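Local coordinates for protein putative silent information regulator 2 (Leishmania infantum, PDB 5OL0) that removes acetyl groups from lysine side chains of proteins in an NAD-dependent reaction, as a zinc-containing sirtuin that probably regulates gene expression, at residues F76-L81 with V189-E194; I155-P160 with C178-G183. All coordinates share one frame; numbering follows the deposited sequence.

Contact 1 (F76-L81 with V189-E194); sequences FSLTLL and VVFFGE
Phe-191 lies across the residues that lead into helix 78-83, and the loop 189-194 meets them through the rings of Phe-191 and Phe-192 and two backbone bonds. The CA of Phe-76 stands over one face of the Phe-191 ring, 4.0 Å from its centroid and 16° off the normal, a CH-pi contact. The Phe-76 ring turns its edge to Phe-191 in a T-shaped pair with planes at 76°, bringing Phe-76 CD1 to 3.9 Å from Phe-191 CE1. Leu-81 CD2 reaches Phe-191 CE2 at 3.9 Å, its side chain crossing the phenylalanine at about a right angle. Phe-192 CD2 touches Phe-76 CB, and Phe-76 O lies at the edge of the Phe-192 ring.

Phe-192 N donates to Phe-76 O at 2.7 Å, nearly along the C=O axis though bent at the hydrogen (139°), and a weak bond runs from Leu-78 N to Phe-192 O. A water accepts from Thr-79 N and donates to the same Phe-192 O, tying it to the helix.

Further out, Ser-77 is the N-cap, its OG accepting from Leu-80 N at 3.0 Å. Residues 191-194 form a type II turn with Gly-193 at positive phi, and Glu-194 OE1 accepts from Phe-191 N at 3.0 Å from above the carboxylate plane while also pairing with Lys-186. The modified side chain of the bound peptide packs on Phe-76, Val-189 and Phe-192 and hydrogen-bonds to Val-190 O. Backbone hydrogen bonds join the peptide to Gly-193 and Glu-194, in part of a sirtuin acetyl-lysine cleft.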
loop_
_atom_site.group_PDB
_atom_site.type_symbol
_atom_site.label_atom_id
_atom_site.label_comp_id
_atom_site.label_asym_id
_atom_site.label_seq_id
_atom_site.Cartn_x
_atom_site.Cartn_y
_atom_site.Cartn_z
ATOM N N PHE A 76 9.516 8.119 10.325
ATOM C CA PHE A 76 9.315 6.662 10.416
ATOM C C PHE A 76 10.604 5.920 10.618
ATOM O O PHE A 76 10.728 4.747 10.306
ATOM C CB PHE A 76 8.548 6.134 9.206
ATOM C CG PHE A 76 7.170 6.707 9.088
ATOM C CD1 PHE A 76 6.120 6.187 9.819
ATOM C CD2 PHE A 76 6.936 7.808 8.293
ATOM C CE1 PHE A 76 4.832 6.741 9.730
ATOM C CE2 PHE A 76 5.670 8.372 8.197
ATOM C CZ PHE A 76 4.608 7.832 8.914
ATOM N N SER A 77 11.542 6.561 11.273
ATOM C CA SER A 77 12.758 5.879 11.571
ATOM C C SER A 77 12.722 5.491 13.026
ATOM O O SER A 77 12.331 6.245 13.903
ATOM C CB SER A 77 13.991 6.701 11.207
ATOM O OG SER A 77 14.358 7.479 12.273
ATOM N N LEU A 78 13.107 4.246 13.242
ATOM C CA LEU A 78 13.155 3.662 14.511
ATOM C C LEU A 78 14.161 4.377 15.420
ATOM O O LEU A 78 13.923 4.593 16.615
ATOM C CB LEU A 78 13.493 2.190 14.293
ATOM C CG LEU A 78 13.197 1.330 15.495
ATOM C CD1 LEU A 78 11.732 1.397 15.862
ATOM C CD2 LEU A 78 13.619 -0.093 15.141
ATOM N N THR A 79 15.284 4.783 14.848
ATOM C CA THR A 79 16.288 5.522 15.636
ATOM C C THR A 79 15.817 6.938 16.079
ATOM O O THR A 79 15.983 7.315 17.254
ATOM C CB THR A 79 17.707 5.494 14.955
ATOM O OG1 THR A 79 18.557 6.341 15.712
ATOM C CG2 THR A 79 17.690 5.937 13.457
ATOM N N LEU A 80 15.167 7.690 15.192
ATOM C CA LEU A 80 14.491 8.928 15.626
ATOM C C LEU A 80 13.379 8.706 16.657
ATOM O O LEU A 80 13.209 9.513 17.555
ATOM C CB LEU A 80 13.929 9.693 14.460
ATOM C CG LEU A 80 13.628 11.147 14.789
ATOM C CD1 LEU A 80 14.910 11.892 15.163
ATOM C CD2 LEU A 80 12.965 11.813 13.594
ATOM N N LEU A 81 12.619 7.621 16.530
ATOM C CA LEU A 81 11.626 7.278 17.568
ATOM C C LEU A 81 12.231 7.052 18.956
ATOM O O LEU A 81 11.720 7.557 19.950
ATOM C CB LEU A 81 10.818 6.030 17.167
ATOM C CG LEU A 81 9.653 5.718 18.105
ATOM C CD1 LEU A 81 8.569 6.773 17.977
ATOM C CD2 LEU A 81 9.150 4.316 17.802
ATOM N N VAL A 189 2.983 -0.025 13.098
ATOM C CA VAL A 189 3.521 0.368 11.789
ATOM C C VAL A 189 4.949 -0.125 11.730
ATOM O O VAL A 189 5.654 0.019 12.682
ATOM C CB VAL A 189 3.495 1.880 11.599
ATOM C CG1 VAL A 189 4.160 2.271 10.290
ATOM C CG2 VAL A 189 2.050 2.330 11.569
ATOM N N VAL A 190 5.360 -0.741 10.620
ATOM C CA VAL A 190 6.752 -1.105 10.418
ATOM C C VAL A 190 7.553 0.191 10.127
ATOM O O VAL A 190 7.277 0.921 9.171
ATOM C CB VAL A 190 6.932 -2.142 9.288
ATOM C CG1 VAL A 190 8.431 -2.547 9.136
ATOM C CG2 VAL A 190 6.117 -3.390 9.547
ATOM N N PHE A 191 8.545 0.476 10.962
ATOM C CA PHE A 191 9.395 1.651 10.758
ATOM C C PHE A 191 10.633 1.241 9.979
ATOM O O PHE A 191 11.034 0.040 9.967
ATOM C CB PHE A 191 9.827 2.243 12.107
ATOM C CG PHE A 191 8.850 3.220 12.703
ATOM C CD1 PHE A 191 7.474 3.114 12.483
ATOM C CD2 PHE A 191 9.309 4.265 13.497
ATOM C CE1 PHE A 191 6.589 4.007 13.029
ATOM C CE2 PHE A 191 8.419 5.148 14.075
ATOM C CZ PHE A 191 7.062 5.028 13.838
ATOM N N PHE A 192 11.265 2.233 9.353
ATOM C CA PHE A 192 12.605 1.998 8.743
ATOM C C PHE A 192 13.544 1.393 9.802
ATOM O O PHE A 192 13.642 1.879 10.916
ATOM C CB PHE A 192 13.151 3.291 8.078
ATOM C CG PHE A 192 12.365 3.714 6.900
ATOM C CD1 PHE A 192 12.539 3.067 5.682
ATOM C CD2 PHE A 192 11.396 4.689 6.999
ATOM C CE1 PHE A 192 11.763 3.393 4.562
ATOM C CE2 PHE A 192 10.601 5.028 5.891
ATOM C CZ PHE A 192 10.793 4.390 4.667
ATOM N N GLY A 193 14.110 0.242 9.505
ATOM C CA GLY A 193 14.957 -0.451 10.452
ATOM C C GLY A 193 14.266 -1.550 11.236
ATOM O O GLY A 193 14.898 -2.226 12.034
ATOM N N GLU A 194 12.981 -1.776 10.989
ATOM C CA GLU A 194 12.269 -2.866 11.634
ATOM C C GLU A 194 12.037 -4.013 10.668
ATOM O O GLU A 194 12.039 -3.828 9.435
ATOM C CB GLU A 194 10.897 -2.392 12.106
ATOM C CG GLU A 194 10.626 -2.386 13.575
ATOM C CD GLU A 194 9.187 -1.898 13.881
ATOM O OE1 GLU A 194 8.899 -0.653 13.758
ATOM O OE2 GLU A 194 8.328 -2.764 14.230
HETATM O O HOH W 1 15.839 3.478 12.081
#

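Contact 2 (I155-P160 with C178-G183); sequences IECHTP and CSTCGG. With ZN (zinc ion), chain E.
Neither segment is regular helix or strand: 155-160 is the loop linking strands 151-154 and 160-161, whereas the loop 178-183 leads into strand 185-187. Their backbones come nearest at Glu-156 and Gly-183, with CA atoms 5.6 Å apart, and no hydrogen bond passes directly between them. The second loop closes on itself through Cys-178 N to Gly-183 O at 2.8 Å, while His-158 and Gly-182 take positive phi, each directly after a zinc-binding cysteine.

The zinc ion joins the two loops. Cys-157 SG binds ZN at 2.3 Å from one loop, and Cys-178 SG and Cys-181 SG bind it at 2.3 and 2.4 Å from the other; Cys-154 supplies the fourth thiolate. Cys-157 and Cys-181 approach in the same way, each SG set between its own backbone N and carbonyl carbon (chi1 75° and 82°), whereas Cys-178 holds SG anti to its N (chi1 -170°). Cys-178 SG accepts from two backbone N-H groups, Thr-180 N and Cys-181 N, the latter at 3.6 Å and nearly straight; Cys-181 SG receives a weak bond from Gly-183 N.

Beside the metal, Glu-156 lays its aliphatic chain against the second loop, CB at 3.9 Å from Cys-181 SG and CG over Gly-183 CA, while its carboxylate, with the chain bent at chi2, forms a salt bridge with Arg-82. Four sulfurs would give the site a net charge near -2, which the N-H groups directed at Cys-178 would partly offset. With only cysteines as protein ligands in two CxxC pairs, the chemistry implies a structural zinc rather than a catalytic one.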
loop_
_atom_site.group_PDB
_atom_site.type_symbol
_atom_site.label_atom_id
_atom_site.label_comp_id
_atom_site.label_asym_id
_atom_site.label_seq_id
_atom_site.Cartn_x
_atom_site.Cartn_y
_atom_site.Cartn_z
ATOM N N ILE A 155 8.354 -1.150 21.322
ATOM C CA ILE A 155 9.434 -1.370 20.351
ATOM C C ILE A 155 10.632 -2.140 20.964
ATOM O O ILE A 155 11.381 -2.731 20.220
ATOM C CB ILE A 155 9.966 -0.046 19.731
ATOM C CG1 ILE A 155 10.829 0.724 20.753
ATOM C CG2 ILE A 155 8.797 0.768 19.110
ATOM C CD1 ILE A 155 11.341 2.050 20.274
ATOM N N GLU A 156 10.850 -2.077 22.284
ATOM C CA GLU A 156 11.980 -2.796 22.913
ATOM C C GLU A 156 11.636 -4.289 23.114
ATOM O O GLU A 156 12.322 -5.146 22.576
ATOM C CB GLU A 156 12.443 -2.141 24.253
ATOM C CG GLU A 156 12.925 -0.669 24.252
ATOM C CD GLU A 156 13.802 -0.204 23.068
ATOM O OE1 GLU A 156 14.400 -1.008 22.287
ATOM O OE2 GLU A 156 13.926 1.032 22.904
ATOM N N CYS A 157 10.578 -4.605 23.866
ATOM C CA CYS A 157 10.203 -6.011 24.151
ATOM C C CYS A 157 9.067 -6.594 23.323
ATOM O O CYS A 157 8.724 -7.752 23.523
ATOM C CB CYS A 157 9.881 -6.170 25.648
ATOM S SG CYS A 157 8.283 -5.495 26.232
ATOM N N HIS A 158 8.459 -5.814 22.421
ATOM C CA HIS A 158 7.364 -6.301 21.553
ATOM C C HIS A 158 6.050 -6.741 22.272
ATOM O O HIS A 158 5.145 -7.314 21.648
ATOM C CB HIS A 158 7.905 -7.345 20.553
ATOM C CG HIS A 158 9.044 -6.821 19.717
ATOM N ND1 HIS A 158 8.879 -5.842 18.756
ATOM C CD2 HIS A 158 10.368 -7.091 19.747
ATOM C CE1 HIS A 158 10.045 -5.543 18.220
ATOM N NE2 HIS A 158 10.966 -6.291 18.801
ATOM N N THR A 159 5.911 -6.405 23.554
ATOM C CA THR A 159 4.669 -6.715 24.289
ATOM C C THR A 159 3.508 -5.811 23.784
ATOM O O THR A 159 3.632 -4.562 23.871
ATOM C CB THR A 159 4.785 -6.435 25.805
ATOM O OG1 THR A 159 5.864 -7.194 26.352
ATOM C CG2 THR A 159 3.475 -6.779 26.549
ATOM N N PRO A 160 2.380 -6.426 23.349
ATOM C CA PRO A 160 1.208 -5.649 22.944
ATOM C C PRO A 160 0.764 -4.646 23.993
ATOM O O PRO A 160 0.980 -4.839 25.204
ATOM C CB PRO A 160 0.128 -6.715 22.746
ATOM C CG PRO A 160 0.907 -7.919 22.335
ATOM C CD PRO A 160 2.092 -7.873 23.246
ATOM N N CYS A 178 5.589 1.144 27.660
ATOM C CA CYS A 178 5.402 -0.246 28.006
ATOM C C CYS A 178 5.280 -0.420 29.527
ATOM O O CYS A 178 6.035 0.186 30.261
ATOM C CB CYS A 178 6.645 -0.997 27.564
ATOM S SG CYS A 178 6.567 -2.787 27.620
ATOM N N SER A 179 4.360 -1.261 29.986
ATOM C CA SER A 179 4.191 -1.537 31.432
ATOM C C SER A 179 5.048 -2.728 31.909
ATOM O O SER A 179 4.862 -3.223 33.019
ATOM C CB SER A 179 2.729 -1.828 31.738
ATOM O OG SER A 179 1.892 -0.840 31.157
ATOM N N THR A 180 5.939 -3.211 31.047
ATOM C CA THR A 180 6.871 -4.277 31.364
ATOM C C THR A 180 8.291 -3.703 31.479
ATOM O O THR A 180 8.960 -3.949 32.483
ATOM C CB THR A 180 6.807 -5.411 30.317
ATOM O OG1 THR A 180 5.537 -6.080 30.412
ATOM C CG2 THR A 180 7.951 -6.430 30.516
ATOM N N CYS A 181 8.735 -2.925 30.483
ATOM C CA CYS A 181 10.127 -2.467 30.408
ATOM C C CYS A 181 10.307 -0.954 30.348
ATOM O O CYS A 181 11.445 -0.464 30.226
ATOM C CB CYS A 181 10.779 -3.114 29.168
ATOM S SG CYS A 181 10.462 -2.307 27.563
ATOM N N GLY A 182 9.205 -0.195 30.390
ATOM C CA GLY A 182 9.300 1.237 30.167
ATOM C C GLY A 182 9.726 1.638 28.756
ATOM O O GLY A 182 9.970 2.826 28.484
ATOM N N GLY A 183 9.801 0.683 27.833
ATOM C CA GLY A 183 10.044 1.037 26.450
ATOM C C GLY A 183 8.956 1.927 25.830
ATOM O O GLY A 183 7.831 2.046 26.328
HETATM ZN ZN ZN E . 8.577 -3.261 26.533
#

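Contacts 1 and 2 sit in the small zinc-bearing part of the sirtuin, their centres 16 Å apart, and contact 2 is nested in the chain loop that contact 1 closes. They meet where Leu-81 CD2 packs on Ile-155 CG2 at 3.8 Å, so helix 78-83 borders both. Contact 1 is the more buried, built from aromatic and aliphatic side chains with a few backbone bonds beside the bound peptide. The centre of contact 2 lies about 28 Å from the centre of the chain, against about 17 Å for that of contact 1; it has several exposed residues and metal coordination. Strand 185-187 connects segments 178-183 and 189-194, linking zinc site to peptide cleft.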